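Local coordinates for protein poly-beta-hydroxybuterate polymerase (Cupriavidus necator, PDB 5T6O) that forms the catalytic domain of a class I polyhydroxybutyrate synthase, an alpha/beta-hydrolase-fold enzyme that probably acts as an acyltransferase to build the polyester without a template, at residues R38-V43 / R63-Q68; Q24-K29 / N48-L53. The protein carries 1 engineered substitution. All blocks are in the same frame, centred on the assembly; numbering follows the deposited sequence.

Contacts 1 and 2 lie side by side on one mixed sheet, their centres 11 Å apart. Strand 72-77 runs between strands 40-43 and 23-28, and along the chain the segments alternate: 24-29, 38-43, 48-53, 63-68. The segments of the two contacts also touch, through residues that mostly take no part in either contact. Val66 CG1 meets Lys29 O at 3.5 Å and Leu41 CD1 meets Leu25 CD1 at 3.8 Å, while Met42 SD lies 4.3 Å from Leu53 CD1. Strand 113-118 leads into helix 120-134, where the family fold would place the nucleophile elbow, so the strand of contact 1 is the immediate neighbour of the one leading to that element.

Contact 1 (R38-V43 / R63-Q68); sequences RPLLMV and RHVVEQ
Leu40 on strand 40-43 and Val65 on helix 61-67 mark the closest approach of the two backbones, with Leu40 CA 8.9 Å from Val65 CA, a gap bridged by side chains. This is the helix-on-sheet layer of a beta-alpha-beta crossover in the alpha/beta hydrolase fold: the chain leaves strand 40-43, passes through helix 61-67 and returns as the parallel neighbour strand 72-77. Residues two apart on a strand project to the same side, so Leu40 and Met42 both point toward the helix and meet a single residue there.

Val65 answers them with its two methyls, one for each partner. CG1, anti to the backbone N (chi1 174°), touches Leu40 CD2 at 4.1 Å, and CG2 touches the Met42 end methyl CE at the same distance. A beta-branched residue suits this place because its fork stands close to the helix backbone and spreads to both sides without needing length. Leu40 meets it with one branch of its isopropyl end, the two side chains crossing at about a right angle. Met42 reaches farther: its chain is extended beyond CG, with chi3 at 180°, and runs alongside Val65, pointing the other way, its methyl rather than its sulfur making the contact.

All three residues are buried, and apolar groups are what this layer requires. Trp351 of helix 348-358 packs on both Leu40 and Val65, while Val65 also rests on Val72, the first residue of the returning strand. The Leu40 backbone is hydrogen-bonded to Thr71 and Phe73, which ties the two parallel strands together beneath the helix. The two strand side chains also touch one another, Leu40 CD2 lying 3.9 Å from Met42 CE.

Contact 2 (Q24-K29 / N48-L53); sequences QLLQYK and NKYYIL
The phenol end of Tyr50 comes up against Leu26 and Tyr28, which project from the same side of strand 23-28. The Leu26 methyl CD1 packs against the end of the ring, 3.4 Å from Tyr50 OH and 3.7 Å from Tyr50 CZ, and the two side chains lie roughly perpendicular. Leucine suits the spot: a branched apolar tip that fits beside a ring while asking nothing of the hydroxyl.

Tyr28 approaches Tyr50 from the opposite direction, its OH 3.7 Å from Tyr50 CE1. The two hydroxyls stand 4.0 Å apart and are joined through water 1, which lies 2.8 Å from Tyr28 OH and 2.6 Å from Tyr50 OH. The water sits at the edge of both rings, in the plane of each, and sees the two oxygens at an angle of about 98°. Tyrosine is apt at both positions, since each ring fills buried space while its hydroxyl finds a polar partner in the water.

In the fold, this joins an N-terminal strand, antiparallel to 72-77, to the loop that links strand 40-43 to helix 61-67 in the alpha/beta hydrolase core. Tyr50 also packs on Leu74 and Ser76 of the intervening strand, and on Pro381.

The backbone of Tyr50 opens a short 3-10 segment, Leu53 N bonding to Tyr50 O. The side chain takes a chi1 of 80°, with CG between the backbone N and the carbonyl carbon. Tyr51 CB lies over one face of the Tyr50 ring, offset toward the rim, 4.0 Å above its plane.

Contact 1 (R38-V43 / R63-Q68)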
loop_
_atom_site.group_PDB
_atom_site.type_symbol
_atom_site.label_atom_id
_atom_site.label_comp_id
_atom_site.label_asym_id
_atom_site.label_seq_id
_atom_site.Cartn_x
_atom_site.Cartn_y
_atom_site.Cartn_z
ATOM N N ARG A 38 -33.102 -13.848 -27.047
ATOM C CA ARG A 38 -33.159 -13.245 -25.718
ATOM C C ARG A 38 -32.559 -11.849 -25.739
ATOM O O ARG A 38 -31.409 -11.674 -26.187
ATOM C CB ARG A 38 -32.416 -14.109 -24.702
ATOM C CG ARG A 38 -32.970 -15.523 -24.567
ATOM C CD ARG A 38 -32.391 -16.188 -23.338
ATOM N NE ARG A 38 -32.978 -17.502 -23.108
ATOM C CZ ARG A 38 -32.330 -18.644 -23.284
ATOM N NH1 ARG A 38 -31.069 -18.629 -23.691
ATOM N NH2 ARG A 38 -32.943 -19.798 -23.054
ATOM N N PRO A 39 -33.290 -10.849 -25.260
ATOM C CA PRO A 39 -32.761 -9.485 -25.226
ATOM C C PRO A 39 -31.852 -9.285 -24.020
ATOM O O PRO A 39 -31.777 -10.121 -23.118
ATOM C CB PRO A 39 -34.027 -8.634 -25.107
ATOM C CG PRO A 39 -34.937 -9.490 -24.277
ATOM C CD PRO A 39 -34.664 -10.922 -24.725
ATOM N N LEU A 40 -31.185 -8.127 -23.996
ATOM C CA LEU A 40 -30.348 -7.726 -22.868
ATOM C C LEU A 40 -30.952 -6.497 -22.201
ATOM O O LEU A 40 -31.164 -5.475 -22.864
ATOM C CB LEU A 40 -28.916 -7.419 -23.318
ATOM C CG LEU A 40 -27.998 -6.856 -22.229
ATOM C CD1 LEU A 40 -27.685 -7.942 -21.198
ATOM C CD2 LEU A 40 -26.709 -6.315 -22.860
ATOM N N LEU A 41 -31.207 -6.588 -20.892
ATOM C CA LEU A 41 -31.678 -5.449 -20.105
ATOM C C LEU A 41 -30.498 -4.865 -19.335
ATOM O O LEU A 41 -29.894 -5.549 -18.501
ATOM C CB LEU A 41 -32.804 -5.852 -19.145
ATOM C CG LEU A 41 -33.142 -4.800 -18.078
ATOM C CD1 LEU A 41 -33.811 -3.569 -18.710
ATOM C CD2 LEU A 41 -34.040 -5.400 -16.978
ATOM N N MET A 42 -30.170 -3.608 -19.621
ATOM C CA MET A 42 -29.094 -2.915 -18.929
ATOM C C MET A 42 -29.644 -2.104 -17.761
ATOM O O MET A 42 -30.584 -1.316 -17.934
ATOM C CB MET A 42 -28.349 -1.993 -19.886
ATOM C CG MET A 42 -27.660 -2.702 -21.026
ATOM S SD MET A 42 -26.562 -1.511 -21.819
ATOM C CE MET A 42 -25.863 -2.534 -23.112
ATOM N N VAL A 43 -29.041 -2.288 -16.585
ATOM C CA VAL A 43 -29.371 -1.506 -15.393
ATOM C C VAL A 43 -28.167 -0.635 -15.052
ATOM O O VAL A 43 -27.195 -1.109 -14.445
ATOM C CB VAL A 43 -29.766 -2.402 -14.208
ATOM C CG1 VAL A 43 -30.123 -1.534 -12.969
ATOM C CG2 VAL A 43 -30.947 -3.305 -14.598
ATOM N N ARG A 63 -24.792 1.028 -28.463
ATOM C CA ARG A 63 -24.764 0.866 -29.914
ATOM C C ARG A 63 -23.953 -0.358 -30.310
ATOM O O ARG A 63 -24.327 -1.094 -31.228
ATOM C CB ARG A 63 -24.207 2.117 -30.588
ATOM C CG ARG A 63 -24.369 2.103 -32.115
ATOM C CD ARG A 63 -23.572 3.225 -32.773
ATOM N NE ARG A 63 -22.139 3.104 -32.486
ATOM C CZ ARG A 63 -21.284 2.404 -33.229
ATOM N NH1 ARG A 63 -21.714 1.763 -34.311
ATOM N NH2 ARG A 63 -19.999 2.342 -32.895
ATOM N N HIS A 64 -22.838 -0.600 -29.621
ATOM C CA HIS A 64 -22.027 -1.760 -29.962
ATOM C C HIS A 64 -22.809 -3.060 -29.781
ATOM O O HIS A 64 -22.728 -3.963 -30.625
ATOM C CB HIS A 64 -20.757 -1.771 -29.115
ATOM C CG HIS A 64 -19.827 -2.888 -29.460
ATOM N ND1 HIS A 64 -18.958 -2.827 -30.526
ATOM C CD2 HIS A 64 -19.660 -4.110 -28.902
ATOM C CE1 HIS A 64 -18.284 -3.961 -30.605
ATOM N NE2 HIS A 64 -18.687 -4.755 -29.628
ATOM N N VAL A 65 -23.567 -3.179 -28.686
ATOM C CA VAL A 65 -24.299 -4.422 -28.428
ATOM C C VAL A 65 -25.438 -4.587 -29.431
ATOM O O VAL A 65 -25.689 -5.693 -29.929
ATOM C CB VAL A 65 -24.806 -4.458 -26.974
ATOM C CG1 VAL A 65 -25.689 -5.676 -26.736
ATOM C CG2 VAL A 65 -23.620 -4.465 -25.999
ATOM N N VAL A 66 -26.133 -3.490 -29.755
ATOM C CA VAL A 66 -27.179 -3.544 -30.775
ATOM C C VAL A 66 -26.593 -3.992 -32.110
ATOM O O VAL A 66 -27.216 -4.763 -32.854
ATOM C CB VAL A 66 -27.891 -2.180 -30.885
ATOM C CG1 VAL A 66 -28.893 -2.153 -32.067
ATOM C CG2 VAL A 66 -28.614 -1.858 -29.569
ATOM N N GLU A 67 -25.376 -3.539 -32.431
ATOM C CA GLU A 67 -24.777 -3.927 -33.706
ATOM C C GLU A 67 -24.280 -5.366 -33.698
ATOM O O GLU A 67 -24.085 -5.947 -34.770
ATOM C CB GLU A 67 -23.632 -2.977 -34.072
ATOM C CG GLU A 67 -24.105 -1.600 -34.495
ATOM C CD GLU A 67 -23.019 -0.786 -35.172
ATOM N N GLN A 68 -24.088 -5.965 -32.526
ATOM C CA GLN A 68 -23.787 -7.389 -32.461
ATOM C C GLN A 68 -25.035 -8.258 -32.529
ATOM O O GLN A 68 -24.924 -9.483 -32.431
ATOM C CB GLN A 68 -23.006 -7.714 -31.180
ATOM C CG GLN A 68 -21.606 -7.130 -31.137
ATOM C CD GLN A 68 -20.770 -7.568 -32.322
ATOM O OE1 GLN A 68 -20.171 -6.744 -33.004
ATOM N NE2 GLN A 68 -20.729 -8.870 -32.573
#

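Contact 2 (Q24-K29 / N48-L53)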
loop_
_atom_site.group_PDB
_atom_site.type_symbol
_atom_site.label_atom_id
_atom_site.label_comp_id
_atom_site.label_asym_id
_atom_site.label_seq_id
_atom_site.Cartn_x
_atom_site.Cartn_y
_atom_site.Cartn_z
ATOM N N GLN A 24 -37.717 5.290 -16.784
ATOM C CA GLN A 24 -38.221 5.001 -18.120
ATOM C C GLN A 24 -37.477 3.798 -18.684
ATOM O O GLN A 24 -36.253 3.694 -18.546
ATOM C CB GLN A 24 -38.024 6.191 -19.060
ATOM C CG GLN A 24 -38.905 7.380 -18.735
ATOM C CD GLN A 24 -38.710 8.516 -19.699
ATOM O OE1 GLN A 24 -37.575 8.950 -19.953
ATOM N NE2 GLN A 24 -39.820 8.998 -20.274
ATOM N N LEU A 25 -38.206 2.886 -19.321
ATOM C CA LEU A 25 -37.571 1.768 -20.004
ATOM C C LEU A 25 -37.334 2.160 -21.458
ATOM O O LEU A 25 -38.288 2.465 -22.177
ATOM C CB LEU A 25 -38.423 0.503 -19.939
ATOM C CG LEU A 25 -37.674 -0.742 -20.444
ATOM C CD1 LEU A 25 -36.523 -1.094 -19.515
ATOM C CD2 LEU A 25 -38.641 -1.919 -20.581
ATOM N N LEU A 26 -36.068 2.189 -21.875
ATOM C CA LEU A 26 -35.750 2.410 -23.282
ATOM C C LEU A 26 -35.602 1.077 -24.001
ATOM O O LEU A 26 -35.129 0.096 -23.429
ATOM C CB LEU A 26 -34.450 3.200 -23.448
ATOM C CG LEU A 26 -34.284 4.496 -22.641
ATOM C CD1 LEU A 26 -33.029 5.262 -23.090
ATOM C CD2 LEU A 26 -35.499 5.365 -22.743
ATOM N N GLN A 27 -36.007 1.055 -25.272
ATOM C CA GLN A 27 -35.747 -0.064 -26.173
ATOM C C GLN A 27 -35.124 0.513 -27.430
ATOM O O GLN A 27 -35.663 1.463 -28.001
ATOM C CB GLN A 27 -37.021 -0.841 -26.545
ATOM C CG GLN A 27 -36.746 -2.013 -27.500
ATOM C CD GLN A 27 -38.003 -2.778 -27.892
ATOM O OE1 GLN A 27 -37.971 -3.663 -28.763
ATOM N NE2 GLN A 27 -39.122 -2.436 -27.266
ATOM N N TYR A 28 -33.985 -0.028 -27.848
ATOM C CA TYR A 28 -33.282 0.556 -28.984
ATOM C C TYR A 28 -33.712 -0.064 -30.309
ATOM O O TYR A 28 -34.088 -1.237 -30.381
ATOM C CB TYR A 28 -31.769 0.425 -28.780
ATOM C CG TYR A 28 -31.344 1.318 -27.641
ATOM C CD1 TYR A 28 -31.123 2.681 -27.847
ATOM C CD2 TYR A 28 -31.215 0.816 -26.350
ATOM C CE1 TYR A 28 -30.750 3.518 -26.801
ATOM C CE2 TYR A 28 -30.865 1.655 -25.284
ATOM C CZ TYR A 28 -30.627 2.995 -25.522
ATOM O OH TYR A 28 -30.252 3.815 -24.487
ATOM N N LYS A 29 -33.685 0.761 -31.357
ATOM C CA LYS A 29 -34.028 0.303 -32.701
ATOM C C LYS A 29 -33.003 -0.717 -33.191
ATOM O O LYS A 29 -31.795 -0.512 -33.025
ATOM C CB LYS A 29 -34.072 1.485 -33.676
ATOM C CG LYS A 29 -34.559 1.139 -35.087
ATOM C CD LYS A 29 -34.497 2.357 -35.997
ATOM C CE LYS A 29 -34.660 1.976 -37.473
ATOM N N ASN A 48 -25.051 9.533 -10.955
ATOM C CA ASN A 48 -25.016 10.026 -12.336
ATOM C C ASN A 48 -26.023 9.271 -13.209
ATOM O O ASN A 48 -26.813 8.465 -12.705
ATOM C CB ASN A 48 -23.611 9.957 -12.950
ATOM C CG ASN A 48 -22.679 11.011 -12.377
ATOM O OD1 ASN A 48 -23.019 12.202 -12.308
ATOM N ND2 ASN A 48 -21.510 10.582 -11.958
ATOM N N LYS A 49 -26.023 9.538 -14.508
ATOM C CA LYS A 49 -27.071 9.034 -15.388
ATOM C C LYS A 49 -26.566 7.921 -16.299
ATOM O O LYS A 49 -25.367 7.657 -16.407
ATOM C CB LYS A 49 -27.655 10.180 -16.218
ATOM C CG LYS A 49 -28.359 11.207 -15.318
ATOM C CD LYS A 49 -28.651 12.490 -16.069
ATOM C CE LYS A 49 -29.332 13.498 -15.139
ATOM N NZ LYS A 49 -29.709 14.714 -15.918
ATOM N N TYR A 50 -27.518 7.278 -16.987
ATOM C CA TYR A 50 -27.212 6.028 -17.686
ATOM C C TYR A 50 -26.241 6.201 -18.842
ATOM O O TYR A 50 -25.587 5.224 -19.231
ATOM C CB TYR A 50 -28.494 5.387 -18.223
ATOM C CG TYR A 50 -29.024 5.975 -19.517
ATOM C CD1 TYR A 50 -28.520 5.569 -20.760
ATOM C CD2 TYR A 50 -30.047 6.916 -19.503
ATOM C CE1 TYR A 50 -28.999 6.110 -21.932
ATOM C CE2 TYR A 50 -30.539 7.451 -20.673
ATOM C CZ TYR A 50 -30.012 7.038 -21.885
ATOM O OH TYR A 50 -30.514 7.570 -23.045
ATOM N N TYR A 51 -26.158 7.398 -19.423
ATOM C CA TYR A 51 -25.585 7.529 -20.755
ATOM C C TYR A 51 -24.065 7.433 -20.770
ATOM O O TYR A 51 -23.470 7.536 -21.850
ATOM C CB TYR A 51 -26.052 8.834 -21.407
ATOM C CG TYR A 51 -25.652 10.110 -20.706
ATOM C CD1 TYR A 51 -24.415 10.704 -20.960
ATOM C CD2 TYR A 51 -26.537 10.769 -19.859
ATOM C CE1 TYR A 51 -24.051 11.880 -20.346
ATOM C CE2 TYR A 51 -26.177 11.968 -19.240
ATOM C CZ TYR A 51 -24.936 12.511 -19.488
ATOM O OH TYR A 51 -24.562 13.686 -18.880
ATOM N N ILE A 52 -23.422 7.203 -19.618
ATOM C CA ILE A 52 -22.049 6.706 -19.673
ATOM C C ILE A 52 -21.991 5.440 -20.525
ATOM O O ILE A 52 -20.967 5.155 -21.157
ATOM C CB ILE A 52 -21.490 6.461 -18.247
ATOM C CG1 ILE A 52 -19.981 6.168 -18.290
ATOM C CG2 ILE A 52 -22.231 5.305 -17.554
ATOM C CD1 ILE A 52 -19.164 7.231 -18.984
ATOM N N LEU A 53 -23.096 4.694 -20.599
ATOM C CA LEU A 53 -23.178 3.480 -21.410
ATOM C C LEU A 53 -23.591 3.747 -22.849
ATOM O O LEU A 53 -23.587 2.814 -23.653
ATOM C CB LEU A 53 -24.176 2.496 -20.792
ATOM C CG LEU A 53 -23.835 2.051 -19.370
ATOM C CD1 LEU A 53 -24.870 1.083 -18.865
ATOM C CD2 LEU A 53 -22.443 1.414 -19.360
HETATM O O HOH W 1 -29.749 6.415 -25.239
#